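Local coordinates for protein glutathione S-transferase (Burkholderia xenovorans, PDB 2GDR) that probably conjugates glutathione to electrophilic compounds and reductively dechlorinates metabolites of polychlorinated biphenyls, working as a homodimer, at residues L3-G8 / L27-L32; Q96-I101 / S152-Y157; C10-H15 / Q192-A197. All blocks are in the same frame, centred on the assembly; numbering follows the deposited sequence.

Contact 1 (L3-G8 / L27-L32). With GSH (glutathione), chain G.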
loop_
_atom_site.group_PDB
_atom_site.type_symbol
_atom_site.label_atom_id
_atom_site.label_comp_id
_atom_site.label_asym_id
_atom_site.label_seq_id
_atom_site.Cartn_x
_atom_site.Cartn_y
_atom_site.Cartn_z
ATOM N N LEU A 3 -12.551 -9.018 13.786
ATOM C CA LEU A 3 -11.223 -8.703 13.303
ATOM C C LEU A 3 -10.344 -9.922 13.512
ATOM O O LEU A 3 -10.079 -10.317 14.649
ATOM C CB LEU A 3 -10.613 -7.504 14.048
ATOM C CG LEU A 3 -9.176 -7.167 13.600
ATOM C CD1 LEU A 3 -9.174 -6.670 12.149
ATOM C CD2 LEU A 3 -8.576 -6.117 14.519
ATOM N N TYR A 4 -9.920 -10.540 12.417
ATOM C CA TYR A 4 -9.029 -11.679 12.521
ATOM C C TYR A 4 -7.685 -11.054 12.783
ATOM O O TYR A 4 -7.194 -10.252 11.992
ATOM C CB TYR A 4 -9.047 -12.495 11.233
ATOM C CG TYR A 4 -10.378 -13.159 11.095
ATOM C CD1 TYR A 4 -11.465 -12.468 10.564
ATOM C CD2 TYR A 4 -10.600 -14.421 11.638
ATOM C CE1 TYR A 4 -12.745 -13.013 10.588
ATOM C CE2 TYR A 4 -11.878 -14.974 11.667
ATOM C CZ TYR A 4 -12.943 -14.264 11.143
ATOM O OH TYR A 4 -14.208 -14.796 11.188
ATOM N N TYR A 5 -7.096 -11.410 13.913
ATOM C CA TYR A 5 -5.841 -10.805 14.295
ATOM C C TYR A 5 -4.885 -11.752 14.989
ATOM O O TYR A 5 -5.232 -12.869 15.386
ATOM C CB TYR A 5 -6.125 -9.659 15.257
ATOM C CG TYR A 5 -6.287 -10.161 16.676
ATOM C CD1 TYR A 5 -5.290 -9.940 17.630
ATOM C CD2 TYR A 5 -7.389 -10.930 17.044
ATOM C CE1 TYR A 5 -5.384 -10.472 18.909
ATOM C CE2 TYR A 5 -7.492 -11.470 18.326
ATOM C CZ TYR A 5 -6.483 -11.234 19.250
ATOM O OH TYR A 5 -6.570 -11.748 20.519
ATOM N N SER A 6 -3.675 -11.247 15.163
ATOM C CA SER A 6 -2.620 -11.955 15.841
ATOM C C SER A 6 -1.962 -10.909 16.753
ATOM O O SER A 6 -1.639 -9.807 16.313
ATOM C CB SER A 6 -1.623 -12.493 14.823
ATOM O OG SER A 6 -0.700 -13.353 15.452
ATOM N N PRO A 7 -1.779 -11.235 18.043
ATOM C CA PRO A 7 -1.162 -10.321 19.012
ATOM C C PRO A 7 0.170 -9.707 18.563
ATOM O O PRO A 7 1.111 -10.420 18.242
ATOM C CB PRO A 7 -0.997 -11.204 20.247
ATOM C CG PRO A 7 -2.171 -12.111 20.157
ATOM C CD PRO A 7 -2.166 -12.496 18.698
ATOM N N GLY A 8 0.236 -8.381 18.536
ATOM C CA GLY A 8 1.464 -7.709 18.151
ATOM C C GLY A 8 1.729 -7.503 16.669
ATOM O O GLY A 8 2.657 -6.771 16.308
ATOM N N LEU A 27 -12.704 -9.510 18.508
ATOM C CA LEU A 27 -11.375 -9.937 18.105
ATOM C C LEU A 27 -11.321 -11.452 17.943
ATOM O O LEU A 27 -11.637 -12.195 18.877
ATOM C CB LEU A 27 -10.350 -9.498 19.144
ATOM C CG LEU A 27 -10.194 -7.987 19.269
ATOM C CD1 LEU A 27 -9.199 -7.665 20.372
ATOM C CD2 LEU A 27 -9.730 -7.424 17.940
ATOM N N VAL A 28 -10.929 -11.901 16.752
ATOM C CA VAL A 28 -10.827 -13.331 16.464
ATOM C C VAL A 28 -9.370 -13.661 16.161
ATOM O O VAL A 28 -8.840 -13.312 15.104
ATOM C CB VAL A 28 -11.726 -13.737 15.255
ATOM C CG1 VAL A 28 -11.690 -15.240 15.059
ATOM C CG2 VAL A 28 -13.168 -13.275 15.493
ATOM N N GLN A 29 -8.726 -14.325 17.112
ATOM C CA GLN A 29 -7.327 -14.701 16.980
ATOM C C GLN A 29 -7.110 -15.795 15.937
ATOM O O GLN A 29 -7.790 -16.827 15.935
ATOM C CB GLN A 29 -6.783 -15.173 18.332
ATOM C CG GLN A 29 -5.390 -14.660 18.638
ATOM C CD GLN A 29 -4.778 -15.310 19.864
ATOM O OE1 GLN A 29 -5.309 -15.211 20.972
ATOM N NE2 GLN A 29 -3.648 -15.980 19.670
ATOM N N VAL A 30 -6.165 -15.558 15.037
ATOM C CA VAL A 30 -5.852 -16.538 14.013
ATOM C C VAL A 30 -4.498 -17.122 14.371
ATOM O O VAL A 30 -3.604 -16.406 14.827
ATOM C CB VAL A 30 -5.776 -15.905 12.606
ATOM C CG1 VAL A 30 -5.319 -16.949 11.593
ATOM C CG2 VAL A 30 -7.137 -15.350 12.209
ATOM N N ASP A 31 -4.350 -18.428 14.193
ATOM C CA ASP A 31 -3.082 -19.075 14.498
ATOM C C ASP A 31 -2.252 -19.008 13.225
ATOM O O ASP A 31 -2.449 -19.802 12.314
ATOM C CB ASP A 31 -3.319 -20.530 14.910
ATOM C CG ASP A 31 -2.102 -21.160 15.554
ATOM O OD1 ASP A 31 -1.097 -21.383 14.849
ATOM O OD2 ASP A 31 -2.149 -21.426 16.774
ATOM N N LEU A 32 -1.342 -18.042 13.152
ATOM C CA LEU A 32 -0.514 -17.891 11.966
ATOM C C LEU A 32 0.312 -19.145 11.758
ATOM O O LEU A 32 0.732 -19.448 10.648
ATOM C CB LEU A 32 0.394 -16.664 12.096
ATOM C CG LEU A 32 -0.324 -15.310 12.089
ATOM C CD1 LEU A 32 0.705 -14.184 12.137
ATOM C CD2 LEU A 32 -1.195 -15.198 10.836
HETATM N N1 GSH G . -0.267 -6.358 2.704
HETATM C CA1 GSH G . -0.827 -6.817 3.983
HETATM C C1 GSH G . -1.423 -5.638 4.725
HETATM O O11 GSH G . -0.892 -4.411 4.578
HETATM O O12 GSH G . -2.381 -5.805 5.458
HETATM C CB1 GSH G . 0.282 -7.466 4.824
HETATM C CG1 GSH G . -0.317 -8.234 6.018
HETATM C CD1 GSH G . 0.751 -8.967 6.828
HETATM O OE1 GSH G . 1.929 -8.942 6.499
HETATM N N2 GSH G . 0.361 -9.671 7.917
HETATM C CA2 GSH G . 1.303 -10.438 8.750
HETATM C C2 GSH G . 0.932 -11.897 8.633
HETATM O O2 GSH G . -0.063 -12.314 9.198
HETATM C CB2 GSH G . 1.200 -9.965 10.210
HETATM S SG2 GSH G . 2.098 -8.401 10.392
HETATM N N3 GSH G . 1.674 -12.717 7.851
HETATM C CA3 GSH G . 1.305 -14.125 7.647
HETATM C C3 GSH G . 2.194 -15.010 8.481
HETATM O O31 GSH G . 2.010 -16.208 8.488
HETATM O O32 GSH G . 3.188 -14.469 9.217
#

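Contact 2 (Q96-I101 / S152-Y157). With GSH (glutathione), chain H.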
loop_
_atom_site.group_PDB
_atom_site.type_symbol
_atom_site.label_atom_id
_atom_site.label_comp_id
_atom_site.label_asym_id
_atom_site.label_seq_id
_atom_site.Cartn_x
_atom_site.Cartn_y
_atom_site.Cartn_z
ATOM N N GLN A 96 -1.866 8.440 0.802
ATOM C CA GLN A 96 -0.472 8.508 0.405
ATOM C C GLN A 96 0.364 7.969 1.566
ATOM O O GLN A 96 1.217 7.121 1.377
ATOM C CB GLN A 96 -0.074 9.951 0.119
ATOM C CG GLN A 96 1.404 10.115 -0.180
ATOM C CD GLN A 96 1.847 11.556 -0.098
ATOM O OE1 GLN A 96 2.641 11.920 0.770
ATOM N NE2 GLN A 96 1.330 12.388 -0.995
ATOM N N TRP A 97 0.101 8.460 2.771
ATOM C CA TRP A 97 0.837 8.008 3.939
ATOM C C TRP A 97 0.575 6.550 4.270
ATOM O O TRP A 97 1.498 5.802 4.570
ATOM C CB TRP A 97 0.508 8.891 5.142
ATOM C CG TRP A 97 1.355 10.113 5.147
ATOM C CD1 TRP A 97 0.960 11.402 4.894
ATOM C CD2 TRP A 97 2.778 10.149 5.298
ATOM N NE1 TRP A 97 2.059 12.234 4.870
ATOM C CE2 TRP A 97 3.186 11.490 5.115
ATOM C CE3 TRP A 97 3.751 9.172 5.569
ATOM C CZ2 TRP A 97 4.527 11.879 5.190
ATOM C CZ3 TRP A 97 5.085 9.559 5.645
ATOM C CH2 TRP A 97 5.459 10.903 5.455
ATOM N N LEU A 98 -0.686 6.138 4.216
ATOM C CA LEU A 98 -1.013 4.749 4.507
ATOM C C LEU A 98 -0.219 3.803 3.595
ATOM O O LEU A 98 0.318 2.806 4.062
ATOM C CB LEU A 98 -2.526 4.513 4.354
ATOM C CG LEU A 98 -3.417 5.115 5.450
ATOM C CD1 LEU A 98 -4.888 4.862 5.129
ATOM C CD2 LEU A 98 -3.070 4.493 6.794
ATOM N N ASN A 99 -0.131 4.116 2.302
ATOM C CA ASN A 99 0.616 3.257 1.386
ATOM C C ASN A 99 2.102 3.291 1.716
ATOM O O ASN A 99 2.784 2.266 1.665
ATOM C CB ASN A 99 0.434 3.699 -0.064
ATOM C CG ASN A 99 0.893 2.637 -1.057
ATOM O OD1 ASN A 99 0.320 1.553 -1.124
ATOM N ND2 ASN A 99 1.931 2.947 -1.828
ATOM N N PHE A 100 2.601 4.480 2.030
ATOM C CA PHE A 100 4.001 4.652 2.378
ATOM C C PHE A 100 4.347 3.727 3.546
ATOM O O PHE A 100 5.318 2.973 3.493
ATOM C CB PHE A 100 4.266 6.103 2.781
ATOM C CG PHE A 100 5.677 6.359 3.228
ATOM C CD1 PHE A 100 6.624 6.858 2.337
ATOM C CD2 PHE A 100 6.067 6.080 4.538
ATOM C CE1 PHE A 100 7.941 7.078 2.746
ATOM C CE2 PHE A 100 7.378 6.295 4.955
ATOM C CZ PHE A 100 8.319 6.796 4.056
ATOM N N ILE A 101 3.549 3.784 4.605
ATOM C CA ILE A 101 3.804 2.948 5.769
ATOM C C ILE A 101 3.774 1.463 5.392
ATOM O O ILE A 101 4.592 0.671 5.856
ATOM C CB ILE A 101 2.773 3.232 6.893
ATOM C CG1 ILE A 101 2.802 4.722 7.250
ATOM C CG2 ILE A 101 3.105 2.383 8.126
ATOM C CD1 ILE A 101 1.691 5.179 8.159
ATOM N N SER A 152 -4.905 10.753 12.505
ATOM C CA SER A 152 -5.599 9.928 11.521
ATOM C C SER A 152 -5.162 8.464 11.652
ATOM O O SER A 152 -4.257 8.144 12.413
ATOM C CB SER A 152 -5.318 10.447 10.101
ATOM O OG SER A 152 -3.939 10.370 9.782
ATOM N N VAL A 153 -5.820 7.571 10.922
ATOM C CA VAL A 153 -5.478 6.158 10.975
ATOM C C VAL A 153 -4.064 5.891 10.466
ATOM O O VAL A 153 -3.500 4.822 10.711
ATOM C CB VAL A 153 -6.475 5.309 10.159
ATOM C CG1 VAL A 153 -7.772 5.169 10.924
ATOM C CG2 VAL A 153 -6.747 5.964 8.815
ATOM N N ALA A 154 -3.493 6.854 9.748
ATOM C CA ALA A 154 -2.134 6.694 9.250
ATOM C C ALA A 154 -1.198 6.679 10.463
ATOM O O ALA A 154 -0.307 5.837 10.565
ATOM C CB ALA A 154 -1.779 7.844 8.333
ATOM N N ASP A 155 -1.429 7.623 11.378
ATOM C CA ASP A 155 -0.644 7.774 12.609
ATOM C C ASP A 155 -0.728 6.519 13.446
ATOM O O ASP A 155 0.247 6.110 14.070
ATOM C CB ASP A 155 -1.174 8.939 13.452
ATOM C CG ASP A 155 -1.050 10.269 12.750
ATOM O OD1 ASP A 155 -2.076 10.968 12.622
ATOM O OD2 ASP A 155 0.079 10.617 12.332
ATOM N N ILE A 156 -1.911 5.922 13.479
ATOM C CA ILE A 156 -2.101 4.709 14.248
ATOM C C ILE A 156 -1.306 3.600 13.581
ATOM O O ILE A 156 -0.629 2.821 14.249
ATOM C CB ILE A 156 -3.595 4.324 14.320
ATOM C CG1 ILE A 156 -4.386 5.428 15.027
ATOM C CG2 ILE A 156 -3.753 3.010 15.062
ATOM C CD1 ILE A 156 -5.871 5.206 15.014
ATOM N N TYR A 157 -1.385 3.531 12.256
ATOM C CA TYR A 157 -0.650 2.520 11.511
ATOM C C TYR A 157 0.847 2.697 11.779
ATOM O O TYR A 157 1.530 1.748 12.160
ATOM C CB TYR A 157 -0.937 2.656 10.017
ATOM C CG TYR A 157 -0.388 1.532 9.155
ATOM C CD1 TYR A 157 0.111 0.361 9.725
ATOM C CD2 TYR A 157 -0.431 1.616 7.762
ATOM C CE1 TYR A 157 0.548 -0.702 8.937
ATOM C CE2 TYR A 157 0.001 0.557 6.959
ATOM C CZ TYR A 157 0.487 -0.600 7.553
ATOM O OH TYR A 157 0.894 -1.661 6.767
HETATM N N1 GSH H . 5.803 3.101 -2.739
HETATM C CA1 GSH H . 5.904 3.690 -4.091
HETATM C C1 GSH H . 4.521 3.785 -4.690
HETATM O O11 GSH H . 4.281 4.594 -5.556
HETATM O O12 GSH H . 3.558 2.966 -4.261
HETATM C CB1 GSH H . 6.804 2.804 -4.973
HETATM C CG1 GSH H . 7.399 3.631 -6.123
HETATM C CD1 GSH H . 8.642 2.985 -6.716
HETATM O OE1 GSH H . 9.181 2.029 -6.170
HETATM N N2 GSH H . 9.160 3.512 -7.856
HETATM C CA2 GSH H . 10.388 2.982 -8.484
HETATM C C2 GSH H . 11.460 4.005 -8.311
HETATM O O2 GSH H . 11.314 5.115 -8.809
HETATM C CB2 GSH H . 10.193 2.744 -9.990
HETATM S SG2 GSH H . 8.718 1.748 -10.294
HETATM N N3 GSH H . 12.568 3.689 -7.597
HETATM C CA3 GSH H . 13.660 4.658 -7.383
HETATM C C3 GSH H . 14.733 4.470 -8.441
HETATM O O31 GSH H . 14.597 3.532 -9.403
HETATM O O32 GSH H . 15.716 5.166 -8.426
#

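Contact 3 (C10-H15 / Q192-A197). With GSH (glutathione), chain G.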
loop_
_atom_site.group_PDB
_atom_site.type_symbol
_atom_site.label_atom_id
_atom_site.label_comp_id
_atom_site.label_asym_id
_atom_site.label_seq_id
_atom_site.Cartn_x
_atom_site.Cartn_y
_atom_site.Cartn_z
ATOM N N CYS A 10 0.611 -6.487 12.547
ATOM C CA CYS A 10 0.123 -5.260 11.945
ATOM C C CYS A 10 -1.362 -5.107 12.189
ATOM O O CYS A 10 -1.902 -4.020 12.033
ATOM C CB CYS A 10 0.376 -5.269 10.445
ATOM S SG CYS A 10 -0.433 -6.647 9.610
ATOM N N SER A 11 -2.031 -6.195 12.555
ATOM C CA SER A 11 -3.471 -6.139 12.813
ATOM C C SER A 11 -3.814 -5.259 14.024
ATOM O O SER A 11 -4.980 -4.943 14.264
ATOM C CB SER A 11 -4.031 -7.556 13.004
ATOM O OG SER A 11 -3.247 -8.291 13.926
ATOM N N LEU A 12 -2.790 -4.859 14.780
ATOM C CA LEU A 12 -2.975 -4.000 15.950
ATOM C C LEU A 12 -3.415 -2.603 15.497
ATOM O O LEU A 12 -4.056 -1.867 16.249
ATOM C CB LEU A 12 -1.671 -3.921 16.767
ATOM C CG LEU A 12 -1.518 -2.857 17.875
ATOM C CD1 LEU A 12 -2.551 -3.049 18.978
ATOM C CD2 LEU A 12 -0.108 -2.941 18.451
ATOM N N SER A 13 -3.078 -2.236 14.263
ATOM C CA SER A 13 -3.481 -0.936 13.749
ATOM C C SER A 13 -5.007 -0.856 13.616
ATOM O O SER A 13 -5.634 0.020 14.217
ATOM C CB SER A 13 -2.815 -0.653 12.398
ATOM O OG SER A 13 -3.335 0.534 11.824
ATOM N N PRO A 14 -5.626 -1.753 12.821
ATOM C CA PRO A 14 -7.090 -1.672 12.705
ATOM C C PRO A 14 -7.773 -1.895 14.051
ATOM O O PRO A 14 -8.874 -1.403 14.280
ATOM C CB PRO A 14 -7.430 -2.754 11.667
ATOM C CG PRO A 14 -6.256 -3.696 11.720
ATOM C CD PRO A 14 -5.084 -2.752 11.882
ATOM N N HIS A 15 -7.101 -2.623 14.942
ATOM C CA HIS A 15 -7.619 -2.901 16.285
ATOM C C HIS A 15 -7.779 -1.584 17.052
ATOM O O HIS A 15 -8.835 -1.297 17.631
ATOM C CB HIS A 15 -6.649 -3.840 17.020
ATOM C CG HIS A 15 -7.057 -4.173 18.426
ATOM N ND1 HIS A 15 -6.342 -5.048 19.217
ATOM C CD2 HIS A 15 -8.091 -3.742 19.190
ATOM C CE1 HIS A 15 -6.916 -5.142 20.402
ATOM N NE2 HIS A 15 -7.979 -4.359 20.412
ATOM N N GLN A 192 -3.890 2.155 24.562
ATOM C CA GLN A 192 -3.527 1.372 25.732
ATOM C C GLN A 192 -4.452 0.164 25.885
ATOM O O GLN A 192 -3.997 -0.926 26.246
ATOM C CB GLN A 192 -3.586 2.244 26.986
ATOM C CG GLN A 192 -2.481 3.277 27.073
ATOM C CD GLN A 192 -1.109 2.628 27.119
ATOM O OE1 GLN A 192 -0.874 1.720 27.919
ATOM N NE2 GLN A 192 -0.196 3.086 26.265
ATOM N N SER A 193 -5.741 0.347 25.597
ATOM C CA SER A 193 -6.711 -0.745 25.712
ATOM C C SER A 193 -6.392 -1.854 24.740
ATOM O O SER A 193 -6.595 -3.027 25.042
ATOM C CB SER A 193 -8.128 -0.254 25.442
ATOM O OG SER A 193 -8.493 0.759 26.355
ATOM N N ALA A 194 -5.906 -1.480 23.563
ATOM C CA ALA A 194 -5.554 -2.459 22.543
ATOM C C ALA A 194 -4.296 -3.218 22.947
ATOM O O ALA A 194 -4.213 -4.430 22.749
ATOM C CB ALA A 194 -5.351 -1.772 21.195
ATOM N N LEU A 195 -3.316 -2.511 23.514
ATOM C CA LEU A 195 -2.073 -3.160 23.949
ATOM C C LEU A 195 -2.431 -4.136 25.049
ATOM O O LEU A 195 -2.034 -5.300 25.021
ATOM C CB LEU A 195 -1.062 -2.136 24.474
ATOM C CG LEU A 195 -0.122 -1.464 23.470
ATOM C CD1 LEU A 195 0.477 -2.522 22.564
ATOM C CD2 LEU A 195 -0.864 -0.460 22.653
ATOM N N ARG A 196 -3.197 -3.643 26.016
ATOM C CA ARG A 196 -3.655 -4.468 27.121
ATOM C C ARG A 196 -4.416 -5.641 26.530
ATOM O O ARG A 196 -4.147 -6.788 26.859
ATOM C CB ARG A 196 -4.569 -3.658 28.044
ATOM C CG ARG A 196 -3.817 -2.820 29.073
ATOM C CD ARG A 196 -4.758 -1.961 29.910
ATOM N NE ARG A 196 -5.195 -0.767 29.188
ATOM C CZ ARG A 196 -6.043 0.139 29.671
ATOM N NH1 ARG A 196 -6.555 -0.012 30.886
ATOM N NH2 ARG A 196 -6.374 1.201 28.940
ATOM N N ALA A 197 -5.353 -5.340 25.636
ATOM C CA ALA A 197 -6.156 -6.364 24.985
ATOM C C ALA A 197 -5.322 -7.417 24.238
ATOM O O ALA A 197 -5.710 -8.587 24.188
ATOM C CB ALA A 197 -7.149 -5.707 24.045
HETATM N N1 GSH G . -0.267 -6.358 2.704
HETATM C CA1 GSH G . -0.827 -6.817 3.983
HETATM C C1 GSH G . -1.423 -5.638 4.725
HETATM O O11 GSH G . -0.892 -4.411 4.578
HETATM O O12 GSH G . -2.381 -5.805 5.458
HETATM C CB1 GSH G . 0.282 -7.466 4.824
HETATM C CG1 GSH G . -0.317 -8.234 6.018
HETATM C CD1 GSH G . 0.751 -8.967 6.828
HETATM O OE1 GSH G . 1.929 -8.942 6.499
HETATM N N2 GSH G . 0.361 -9.671 7.917
HETATM C CA2 GSH G . 1.303 -10.438 8.750
HETATM C C2 GSH G . 0.932 -11.897 8.633
HETATM O O2 GSH G . -0.063 -12.314 9.198
HETATM C CB2 GSH G . 1.200 -9.965 10.210
HETATM S SG2 GSH G . 2.098 -8.401 10.392
HETATM N N3 GSH G . 1.674 -12.717 7.851
HETATM C CA3 GSH G . 1.305 -14.125 7.647
HETATM C C3 GSH G . 2.194 -15.010 8.481
HETATM O O31 GSH G . 2.010 -16.208 8.488
HETATM O O32 GSH G . 3.188 -14.469 9.217
#

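Contact 1 (L3-G8 / L27-L32)
Y4 packs closely against V28 and V30 on one face of this parallel strand pair. The V28 side chain runs alongside that of Y4, in the same direction, and covers part of one ring face, CG1 3.4 Å from Y4 CE2. V28 CB makes a CH-pi contact there, 4.1 Å from the centroid of Y4, while V30 CG2 sits in the plane at the ring edge, 3.6 Å from Y4 CD2. Branched valines suit these places: each fills the space beside a flat ring with little freedom to turn. The Y4 hydroxyl is bonded to Q56. The other face is tight too: L3 CD2 touches L27 CD2 at 3.8 Å, and Y5, its ring turned back over the partner strand by a chi1 of 83°, brings CE2 to 3.6 Å from L27 CB.

Toward solvent the packing thins. Q29 is exposed, its extended aliphatic part running obliquely past Y5 and its CG lightly touching P7 CD at 3.9 Å. Past the strands, L32 leans on S6 and reaches the glutathione, its CD2 3.5 Å from O2 of the ligand.

Strands 2-5 and 26-29 are joined through helix 12-21 in the opening beta-alpha-beta crossover of the thioredoxin-like domain. The ladder V28 N to L3 O, Y5 N to V28 O and V30 N to Y5 O pairs backbone groups, so strand 2-5 can lie buried while the outer strand keeps one side toward solvent.

Contact 2 (Q96-I101 / S152-Y157)
I101 and Y157 meet because their first torsions send each side chain across the helix interface: with chi1 at -56°, CG1 of I101 is anti to the carbonyl carbon, which leaves CG2 anti to the backbone N, and Y157 has its ring carbon CG likewise extended (chi1 -172°). The two side chains run antiparallel alongside one another, and the methyl CG2 of I101 settles over the middle of the tyrosine ring, 3.6 Å from its centroid and 10° off the normal, a CH-pi contact. The other branch of I101 ends at CD1, 3.2 Å from A154 O. At the ring edge, Y157 CE2 lies 3.7 Å from L98 O.

A154 is the small residue of this interface. Its backbone comes so near helix 89-106 that L98 CD2 is only 3.4 Å from A154 CA, closer than two carbons normally pack, and its methyl also faces W97 CB at 4.1 Å. These two helices, running nearly parallel, belong to the all-helical C-terminal domain of the glutathione transferase fold. S152 is the N-cap, just before helix 153-164, and S152 N gives a 2.8 Å bond to D155 OD1, one half of the N-capping box known from this family.

The polar ends of Y157 and N99 find partners beyond the apolar seam. Y157 OH is bonded to H106, and Y157 touches the glutathione of its own subunit. N99 ND2 instead makes a weak 2.9 Å bond to O12 of the glutathione held chiefly by the second subunit, and is also bonded to E65 of that subunit.

Contact 3 (C10-H15 / Q192-A197)
H15, A194 and L12 share this contact almost equally. They join helix 12-21, the first helix of the thioredoxin-like domain, to helix 189-197 near the C terminus of the chain, so the end of the helical domain folds back against the glutathione-binding one.

The imidazole of H15 reaches out fully extended, CG opposite the backbone N (chi1 179°), and lays one face against A194. The methyl CB of A194 stands over the centre of the ring, 3.7 Å from its centroid and only 7° off the normal, a CH-pi contact in which the flat ring rests on the helix surface. The short methyl side chain lets the ring come close to the helix backbone: H15 CE1 is 3.6 Å from A194 O. One turn on, A197 CB comes in at the ring edge, in the plane, 3.7 Å from CE1 of H15. Both ring nitrogens are engaged beyond the two segments, NE2 with R19 and ND1 with E198, and these bonds would fix the rotation of the imidazole while one face lies on the methyl of A194.

L12, one turn before H15 on the same helix, spreads its two methyls over the remaining surface. Its CD1 packs on A194 CB at 3.8 Å, and CD2 approaches L195 CD1 at 4.2 Å, the two leucines crossing at about a right angle. A forked apolar chain suits a site that must cover neighbouring residues of a helix.

Just ahead of L12, C10 faces glutathione instead, its SG 3.2 Å from the ligand sulfur SG2, far longer than a disulfide bond yet close for two sulfurs.

From the N terminus, residues 3-8 end the first strand and lead, through a loop, into 10-15 at the start of helix 12-21; the chain then returns at 27-32, where contact 1 closes the first, short loop. Residues 96-101 follow in the helical domain, and contact 2 closes a longer loop within it when 152-157 arrives. Contact 3 waits until 192-197, a span that encloses the whole of contact 2 and crosses contact 1. Contacts 1 and 3 touch through S6 with S11 and L27 with H15, and both reach the same glutathione; contacts 2 and 3 meet where S13 packs on I156 and Y157. Sheet, helix 12-21 and helical domain are thereby tied together.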